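Local coordinates for protein carboxylic ester hydrolase (Aspergillus niger, PDB 7K4O) that probably hydrolyses ester bonds of tannins as a secreted fungal serine esterase of the tannase and feruloyl esterase family, at residues T308-Y322 against V374-G386. Numbering follows the deposited sequence. Where two conformers were deposited one is given.
Sequences TIINGLHDSQGRRVY and VTYDTLKDWMISG
One carboxylate oxygen, Asp-315 OD2, takes three donors from two basic side chains. Lys-380 NZ comes across from the helix and forms a salt bridge to Asp-315 OD2 at 2.9 Å, on the anti lone pair. Arg-319 grips the same oxygen side-on: NE uses the syn lone pair, and NH2 arrives from above the carboxylate plane. The Lys-380 chain is fully extended and lies alongside Asp-315, pointing the same way. Lys-380 NZ and Arg-319 NH2 lie 3.5 Å apart because both serve the same carboxylate. Asp-315 OD1 accepts Gln-317 N and Arg-319 N from opposite faces of its plane. The first bond makes an Asx turn, and together the two fix the carboxylate's rotation.

Asp-377, in the first turn of the helix, clasps Ser-316 twice. Asp-377 OD1 accepts Ser-316 N at 2.9 Å (161°), and Asp-377 OD2 receives Ser-316 OG at 2.6 Å on the syn lone pair. With OG between its own N and carbonyl carbon (chi1 62°), Ser-316 brings hydroxyl and backbone N-H to the same carboxylate.

Beside these polar pairs, Leu-313, Val-321, Tyr-376 and Met-383 make apolar contacts. Leu-313 CD2 meets Met-383 CE tip to tip at 3.6 Å, and Leu-313 CD1 packs on Tyr-376 CB at 3.7 Å. Val-321 CG1 touches Met-383 SD at 3.7 Å, while Val-321 CG2 crosses the Lys-380 stem.

Ala-548 touches Asp-315 and Val-321. The contact joins the loop after helix 300-310 to the N-terminal half of helix 376-390, away from the annotated sites. Tyr-376 also packs on helix 224-232 and Met-383 on helix 215-221.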
ATOM      1  N   THR A 308       0.939  13.216  21.584  1.00 29.95           N
ATOM      2  CA  THR A 308      -0.192  12.291  21.838  1.00 29.03           C
ATOM      3  C   THR A 308      -0.473  11.496  20.538  1.00 29.87           C
ATOM      4  O   THR A 308      -0.712  10.292  20.639  1.00 31.03           O
ATOM      5  CB  THR A 308      -1.409  13.051  22.385  1.00 31.79           C
ATOM      6  OG1 THR A 308      -0.974  13.695  23.601  1.00 31.99           O
ATOM      7  CG2 THR A 308      -2.546  12.109  22.680  1.00 30.77           C
ATOM      8  N   ILE A 309      -0.463  12.168  19.399  1.00 31.42           N
ATOM      9  CA  ILE A 309      -0.678  11.534  18.060  1.00 28.30           C
ATOM     10  C   ILE A 309       0.430  10.512  17.859  1.00 31.82           C
ATOM     11  O   ILE A 309       0.154   9.323  17.604  1.00 32.40           O
ATOM     12  CB  ILE A 309      -0.729  12.568  16.949  1.00 30.39           C
ATOM     13  CG1 ILE A 309      -1.991  13.414  17.058  1.00 30.26           C
ATOM     14  CG2 ILE A 309      -0.633  11.880  15.581  1.00 30.11           C
ATOM     15  CD1 ILE A 309      -2.017  14.634  16.173  1.00 30.84           C
ATOM     16  N   ILE A 310       1.676  10.943  17.996  1.00 30.83           N
ATOM     17  CA  ILE A 310       2.824  10.017  17.784  1.00 31.96           C
ATOM     18  C   ILE A 310       2.730   8.807  18.700  1.00 32.06           C
ATOM     19  O   ILE A 310       3.116   7.707  18.280  1.00 30.28           O
ATOM     20  CB  ILE A 310       4.152  10.786  17.871  1.00 31.35           C
ATOM     21  CG1 ILE A 310       4.227  11.699  16.652  1.00 35.39           C
ATOM     22  CG2 ILE A 310       5.357   9.865  17.982  1.00 34.18           C
ATOM     23  CD1 ILE A 310       5.344  12.693  16.678  1.00 43.72           C
ATOM     24  N   ASN A 311       2.251   8.962  19.937  1.00 30.41           N
ATOM     25  CA  ASN A 311       2.209   7.862  20.920  1.00 29.06           C
ATOM     26  C   ASN A 311       1.141   6.796  20.570  1.00 25.20           C
ATOM     27  O   ASN A 311       1.194   5.753  21.174  1.00 29.71           O
ATOM     28  CB  ASN A 311       1.892   8.419  22.314  1.00 32.24           C
ATOM     29  CG  ASN A 311       2.191   7.443  23.419  1.00 31.65           C
ATOM     30  OD1 ASN A 311       3.308   6.931  23.537  1.00 40.81           O
ATOM     31  ND2 ASN A 311       1.198   7.174  24.247  1.00 33.56           N
ATOM     32  N   GLY A 312       0.224   7.105  19.673  1.00 27.68           N
ATOM     33  CA  GLY A 312      -0.777   6.124  19.187  1.00 29.19           C
ATOM     34  C   GLY A 312      -1.987   6.024  20.114  1.00 31.00           C
ATOM     35  O   GLY A 312      -1.906   6.381  21.307  1.00 31.52           O
ATOM     36  N   LEU A 313      -3.068   5.482  19.590  1.00 31.41           N
ATOM     37  CA  LEU A 313      -4.342   5.345  20.342  1.00 30.97           C
ATOM     38  C   LEU A 313      -4.142   4.483  21.576  1.00 29.56           C
ATOM     39  O   LEU A 313      -3.729   3.306  21.487  1.00 27.45           O
ATOM     40  CB  LEU A 313      -5.418   4.776  19.429  1.00 29.92           C
ATOM     41  CG  LEU A 313      -6.729   4.446  20.127  1.00 29.81           C
ATOM     42  CD1 LEU A 313      -7.394   5.701  20.651  1.00 29.39           C
ATOM     43  CD2 LEU A 313      -7.652   3.748  19.154  1.00 25.08           C
ATOM     44  N   HIS A 314      -4.485   5.066  22.735  1.00 27.14           N
ATOM     45  CA  HIS A 314      -4.606   4.341  24.023  1.00 27.61           C
ATOM     46  C   HIS A 314      -6.033   4.580  24.539  1.00 25.72           C
ATOM     47  O   HIS A 314      -6.621   5.588  24.175  1.00 30.48           O
ATOM     48  CB  HIS A 314      -3.564   4.816  25.050  1.00 30.51           C
ATOM     49  CG  HIS A 314      -2.153   4.438  24.741  1.00 28.61           C
ATOM     50  ND1 HIS A 314      -1.495   4.962  23.647  1.00 32.64           N
ATOM     51  CD2 HIS A 314      -1.280   3.630  25.378  1.00 27.78           C
ATOM     52  CE1 HIS A 314      -0.254   4.488  23.645  1.00 30.55           C
ATOM     53  NE2 HIS A 314      -0.068   3.680  24.694  1.00 29.14           N
ATOM     54  N   ASP A 315      -6.590   3.606  25.215  1.00 29.15           N
ATOM     55  CA  ASP A 315      -7.988   3.692  25.681  1.00 30.43           C
ATOM     56  C   ASP A 315      -7.997   4.479  27.012  1.00 37.51           C
ATOM     57  O   ASP A 315      -6.925   4.938  27.471  1.00 34.10           O
ATOM     58  CB  ASP A 315      -8.603   2.303  25.813  1.00 30.08           C
ATOM     59  CG  ASP A 315      -8.044   1.420  26.893  1.00 31.47           C
ATOM     60  OD1 ASP A 315      -7.283   1.929  27.800  1.00 34.28           O
ATOM     61  OD2 ASP A 315      -8.333   0.204  26.849  1.00 33.16           O
ATOM     62  N   SER A 316      -9.197   4.636  27.575  1.00 39.48           N
ATOM     63  CA  SER A 316      -9.472   5.472  28.779  1.00 38.97           C
ATOM     64  C   SER A 316      -8.700   4.892  29.967  1.00 41.20           C
ATOM     65  O   SER A 316      -8.489   5.617  30.963  1.00 45.10           O
ATOM     66  CB  SER A 316     -10.982   5.561  29.042  1.00 32.64           C
ATOM     67  OG  SER A 316     -11.495   4.264  29.309  1.00 38.76           O
ATOM     68  N   GLN A 317      -8.244   3.648  29.899  1.00 36.34           N
ATOM     69  CA  GLN A 317      -7.435   3.046  30.997  1.00 36.63           C
ATOM     70  C   GLN A 317      -5.926   3.053  30.696  1.00 38.22           C
ATOM     71  O   GLN A 317      -5.180   2.350  31.411  1.00 37.96           O
ATOM     72  CB  GLN A 317      -7.960   1.651  31.325  1.00 43.50           C
ATOM     73  CG  GLN A 317      -9.414   1.677  31.810  1.00 52.11           C
ATOM     74  CD  GLN A 317      -9.496   2.222  33.218  1.00 62.44           C
ATOM     75  OE1 GLN A 317     -10.110   3.267  33.475  1.00 62.84           O
ATOM     76  NE2 GLN A 317      -8.825   1.526  34.130  1.00 57.59           N
ATOM     77  N   GLY A 318      -5.475   3.795  29.680  1.00 37.32           N
ATOM     78  CA  GLY A 318      -4.040   3.869  29.326  1.00 35.61           C
ATOM     79  C   GLY A 318      -3.509   2.631  28.586  1.00 34.70           C
ATOM     80  O   GLY A 318      -2.287   2.538  28.394  1.00 33.02           O
ATOM     81  N   ARG A 319      -4.360   1.706  28.146  1.00 32.00           N
ATOM     82  CA  ARG A 319      -3.888   0.488  27.446  1.00 31.88           C
ATOM     83  C   ARG A 319      -3.772   0.811  25.959  1.00 28.26           C
ATOM     84  O   ARG A 319      -4.637   1.502  25.408  1.00 28.58           O
ATOM     85  CB  ARG A 319      -4.848  -0.677  27.679  1.00 34.45           C
ATOM     86  CG  ARG A 319      -4.938  -1.138  29.139  1.00 36.81           C
ATOM     87  CD  ARG A 319      -6.049  -2.176  29.293  1.00 36.19           C
ATOM     88  NE  ARG A 319      -7.360  -1.557  29.005  1.00 38.89           N
ATOM     89  CZ  ARG A 319      -8.542  -1.921  29.545  1.00 42.50           C
ATOM     90  NH1 ARG A 319      -8.640  -2.956  30.363  1.00 43.75           N
ATOM     91  NH2 ARG A 319      -9.637  -1.243  29.251  1.00 45.72           N
ATOM     92  N   ARG A 320      -2.728   0.270  25.326  1.00 28.89           N
ATOM     93  CA  ARG A 320      -2.463   0.588  23.902  1.00 27.98           C
ATOM     94  C   ARG A 320      -3.416  -0.204  22.997  1.00 23.54           C
ATOM     95  O   ARG A 320      -3.459  -1.438  23.118  1.00 25.97           O
ATOM     96  CB  ARG A 320      -1.026   0.255  23.517  1.00 27.53           C
ATOM     97  CG  ARG A 320      -0.726   0.701  22.084  1.00 27.12           C
ATOM     98  CD  ARG A 320       0.706   0.444  21.674  1.00 27.94           C
ATOM     99  NE  ARG A 320       1.649   1.450  22.134  1.00 26.38           N
ATOM    100  CZ  ARG A 320       1.934   2.575  21.523  1.00 29.28           C
ATOM    101  NH1 ARG A 320       1.282   2.955  20.435  1.00 27.52           N
ATOM    102  NH2 ARG A 320       2.886   3.358  22.045  1.00 30.07           N
ATOM    103  N   VAL A 321      -4.068   0.509  22.109  1.00 27.21           N
ATOM    104  CA  VAL A 321      -4.976  -0.071  21.084  1.00 26.23           C
ATOM    105  C   VAL A 321      -4.238  -0.225  19.746  1.00 26.72           C
ATOM    106  O   VAL A 321      -4.442  -1.273  19.089  1.00 26.56           O
ATOM    107  CB  VAL A 321      -6.226   0.786  20.906  1.00 27.57           C
ATOM    108  CG1 VAL A 321      -7.224   0.048  20.033  1.00 28.75           C
ATOM    109  CG2 VAL A 321      -6.851   1.177  22.259  1.00 29.34           C
ATOM    110  N   TYR A 322      -3.494   0.784  19.331  1.00 25.93           N
ATOM    111  CA  TYR A 322      -2.770   0.712  18.044  1.00 23.40           C
ATOM    112  C   TYR A 322      -1.537   1.614  18.148  1.00 28.39           C
ATOM    113  O   TYR A 322      -1.188   2.079  19.233  1.00 28.10           O
ATOM    114  CB  TYR A 322      -3.720   1.021  16.879  1.00 24.91           C
ATOM    115  CG  TYR A 322      -3.297   0.429  15.533  1.00 21.71           C
ATOM    116  CD1 TYR A 322      -2.866  -0.878  15.454  1.00 24.09           C
ATOM    117  CD2 TYR A 322      -3.305   1.194  14.376  1.00 23.85           C
ATOM    118  CE1 TYR A 322      -2.424  -1.418  14.243  1.00 23.98           C
ATOM    119  CE2 TYR A 322      -2.937   0.643  13.143  1.00 24.57           C
ATOM    120  CZ  TYR A 322      -2.509  -0.667  13.095  1.00 22.97           C
ATOM    121  OH  TYR A 322      -2.068  -1.169  11.877  1.00 23.45           O
ATOM    122  N   VAL A 374     -17.525  11.099  20.176  1.00 33.09           N
ATOM    123  CA  VAL A 374     -16.466  10.111  19.804  1.00 32.28           C
ATOM    124  C   VAL A 374     -15.221  10.341  20.664  1.00 29.28           C
ATOM    125  O   VAL A 374     -14.683  11.425  20.649  1.00 31.87           O
ATOM    126  CB  VAL A 374     -16.177  10.171  18.297  1.00 31.02           C
ATOM    127  CG1 VAL A 374     -15.063   9.193  17.927  1.00 30.15           C
ATOM    128  CG2 VAL A 374     -17.429   9.907  17.482  1.00 32.03           C
ATOM    129  N   THR A 375     -14.833   9.317  21.397  1.00 28.36           N
ATOM    130  CA  THR A 375     -13.720   9.292  22.343  1.00 29.94           C
ATOM    131  C   THR A 375     -12.672   8.286  21.868  1.00 30.59           C
ATOM    132  O   THR A 375     -12.981   7.496  20.947  1.00 31.86           O
ATOM    133  CB  THR A 375     -14.196   8.923  23.745  1.00 33.01           C
ATOM    134  OG1 THR A 375     -14.640   7.564  23.812  1.00 32.92           O
ATOM    135  CG2 THR A 375     -15.266   9.884  24.235  1.00 34.52           C
ATOM    136  N   TYR A 376     -11.552   8.244  22.554  1.00 31.38           N
ATOM    137  CA  TYR A 376     -10.570   7.154  22.368  1.00 30.83           C
ATOM    138  C   TYR A 376     -11.274   5.794  22.465  1.00 36.90           C
ATOM    139  O   TYR A 376     -10.943   4.860  21.695  1.00 29.60           O
ATOM    140  CB  TYR A 376      -9.407   7.250  23.354  1.00 32.27           C
ATOM    141  CG  TYR A 376      -8.621   8.542  23.276  1.00 32.48           C
ATOM    142  CD1 TYR A 376      -8.433   9.238  22.092  1.00 27.52           C
ATOM    143  CD2 TYR A 376      -8.083   9.096  24.436  1.00 34.97           C
ATOM    144  CE1 TYR A 376      -7.689  10.409  22.045  1.00 31.65           C
ATOM    145  CE2 TYR A 376      -7.328  10.256  24.402  1.00 35.33           C
ATOM    146  CZ  TYR A 376      -7.113  10.912  23.210  1.00 33.90           C
ATOM    147  OH  TYR A 376      -6.401  12.080  23.170  1.00 34.56           O
ATOM    148  N   ASP A 377     -12.158   5.594  23.446  1.00 31.14           N
ATOM    149  CA  ASP A 377     -12.824   4.283  23.622  1.00 29.35           C
ATOM    150  C   ASP A 377     -13.764   3.989  22.437  1.00 25.47           C
ATOM    151  O   ASP A 377     -13.884   2.784  22.099  1.00 28.16           O
ATOM    152  CB  ASP A 377     -13.579   4.227  24.965  1.00 32.44           C
ATOM    153  CG  ASP A 377     -12.693   4.072  26.191  1.00 39.28           C
ATOM    154  OD1 ASP A 377     -11.494   3.789  26.057  1.00 35.90           O
ATOM    155  OD2 ASP A 377     -13.228   4.259  27.332  1.00 39.59           O
ATOM    156  N   THR A 378     -14.411   4.989  21.845  1.00 28.26           N
ATOM    157  CA  THR A 378     -15.278   4.788  20.651  1.00 27.40           C
ATOM    158  C   THR A 378     -14.370   4.212  19.537  1.00 28.07           C
ATOM    159  O   THR A 378     -14.807   3.255  18.845  1.00 26.17           O
ATOM    160  CB  THR A 378     -15.899   6.083  20.137  1.00 31.49           C
ATOM    161  OG1 THR A 378     -16.519   6.772  21.233  1.00 29.99           O
ATOM    162  CG2 THR A 378     -16.927   5.914  19.041  1.00 29.00           C
ATOM    163  N   LEU A 379     -13.192   4.791  19.369  1.00 26.66           N
ATOM    164  CA  LEU A 379     -12.232   4.324  18.309  1.00 25.54           C
ATOM    165  C   LEU A 379     -11.818   2.879  18.619  1.00 26.76           C
ATOM    166  O   LEU A 379     -11.799   2.022  17.691  1.00 24.75           O
ATOM    167  CB  LEU A 379     -11.012   5.244  18.231  1.00 25.47           C
ATOM    168  CG  LEU A 379     -11.286   6.699  17.876  1.00 26.94           C
ATOM    169  CD1 LEU A 379      -9.991   7.452  17.728  1.00 30.31           C
ATOM    170  CD2 LEU A 379     -12.112   6.866  16.620  1.00 29.64           C
ATOM    171  N   LYS A 380     -11.494   2.561  19.866  1.00 26.31           N
ATOM    172  CA  LYS A 380     -11.149   1.182  20.263  0.63 24.61           C
ATOM    173  C   LYS A 380     -12.295   0.241  19.890  1.00 26.66           C
ATOM    174  O   LYS A 380     -12.054  -0.819  19.321  1.00 25.70           O
ATOM    175  CB  LYS A 380     -10.857   1.117  21.757  0.63 25.04           C
ATOM    176  CG  LYS A 380     -10.734  -0.290  22.308  0.63 25.20           C
ATOM    177  CD  LYS A 380     -10.654  -0.315  23.819  0.63 27.60           C
ATOM    178  CE  LYS A 380     -10.547  -1.716  24.371  0.63 28.94           C
ATOM    179  NZ  LYS A 380     -10.286  -1.703  25.829  0.63 30.93           N
ATOM    180  N   ASP A 381     -13.516   0.611  20.222  1.00 26.30           N
ATOM    181  CA  ASP A 381     -14.676  -0.284  19.998  1.00 27.49           C
ATOM    182  C   ASP A 381     -14.837  -0.545  18.487  1.00 25.18           C
ATOM    183  O   ASP A 381     -15.152  -1.686  18.120  1.00 26.22           O
ATOM    184  CB  ASP A 381     -15.971   0.319  20.565  1.00 26.59           C
ATOM    185  CG  ASP A 381     -15.989   0.362  22.099  1.00 37.19           C
ATOM    186  OD1 ASP A 381     -15.185  -0.333  22.724  1.00 33.43           O
ATOM    187  OD2 ASP A 381     -16.820   1.126  22.640  1.00 39.10           O
ATOM    188  N   TRP A 382     -14.643   0.472  17.666  1.00 25.31           N
ATOM    189  CA  TRP A 382     -14.700   0.316  16.181  1.00 23.58           C
ATOM    190  C   TRP A 382     -13.579  -0.612  15.716  1.00 22.30           C
ATOM    191  O   TRP A 382     -13.847  -1.497  14.846  1.00 23.83           O
ATOM    192  CB  TRP A 382     -14.645   1.678  15.522  1.00 25.36           C
ATOM    193  CG  TRP A 382     -15.959   2.399  15.475  1.00 24.24           C
ATOM    194  CD1 TRP A 382     -17.215   1.884  15.348  1.00 26.06           C
ATOM    195  CD2 TRP A 382     -16.114   3.825  15.502  1.00 24.52           C
ATOM    196  NE1 TRP A 382     -18.122   2.905  15.291  1.00 28.59           N
ATOM    197  CE2 TRP A 382     -17.480   4.097  15.353  1.00 26.68           C
ATOM    198  CE3 TRP A 382     -15.215   4.890  15.516  1.00 25.77           C
ATOM    199  CZ2 TRP A 382     -17.972   5.399  15.283  1.00 28.79           C
ATOM    200  CZ3 TRP A 382     -15.693   6.182  15.416  1.00 28.40           C
ATOM    201  CH2 TRP A 382     -17.059   6.421  15.312  1.00 27.02           C
ATOM    202  N   MET A 383     -12.392  -0.499  16.272  1.00 23.76           N
ATOM    203  CA  MET A 383     -11.290  -1.370  15.785  1.00 23.30           C
ATOM    204  C   MET A 383     -11.617  -2.821  16.113  1.00 25.71           C
ATOM    205  O   MET A 383     -11.392  -3.735  15.280  1.00 23.53           O
ATOM    206  CB  MET A 383      -9.943  -0.946  16.368  1.00 22.58           C
ATOM    207  CG  MET A 383      -9.568   0.447  15.913  1.00 24.54           C
ATOM    208  SD  MET A 383      -7.945   0.908  16.512  1.00 27.28           S
ATOM    209  CE  MET A 383      -7.779   2.524  15.779  1.00 25.15           C
ATOM    210  N   ILE A 384     -12.084  -3.069  17.344  1.00 25.45           N
ATOM    211  CA  ILE A 384     -12.355  -4.449  17.820  1.00 24.67           C
ATOM    212  C   ILE A 384     -13.568  -5.025  17.116  1.00 23.53           C
ATOM    213  O   ILE A 384     -13.510  -6.205  16.711  1.00 24.96           O
ATOM    214  CB  ILE A 384     -12.510  -4.473  19.355  1.00 27.96           C
ATOM    215  CG1 ILE A 384     -11.163  -4.097  19.985  1.00 29.85           C
ATOM    216  CG2 ILE A 384     -12.996  -5.845  19.807  1.00 30.55           C
ATOM    217  CD1 ILE A 384     -11.156  -4.049  21.531  1.00 29.08           C
ATOM    218  N   SER A 385     -14.660  -4.283  16.998  1.00 22.62           N
ATOM    219  CA  SER A 385     -15.878  -4.830  16.353  0.70 23.80           C
ATOM    220  C   SER A 385     -15.614  -5.083  14.870  1.00 23.32           C
ATOM    221  O   SER A 385     -16.109  -6.105  14.349  1.00 23.63           O
ATOM    222  CB  SER A 385     -17.112  -3.985  16.524  0.70 29.21           C
ATOM    223  OG  SER A 385     -16.938  -2.709  15.990  0.70 28.13           O
ATOM    224  N   GLY A 386     -14.878  -4.189  14.230  1.00 24.44           N
ATOM    225  CA  GLY A 386     -14.576  -4.365  12.797  1.00 22.90           C
ATOM    226  C   GLY A 386     -13.660  -5.547  12.547  1.00 22.10           C
ATOM    227  O   GLY A 386     -13.716  -6.131  11.460  1.00 21.18           O
TER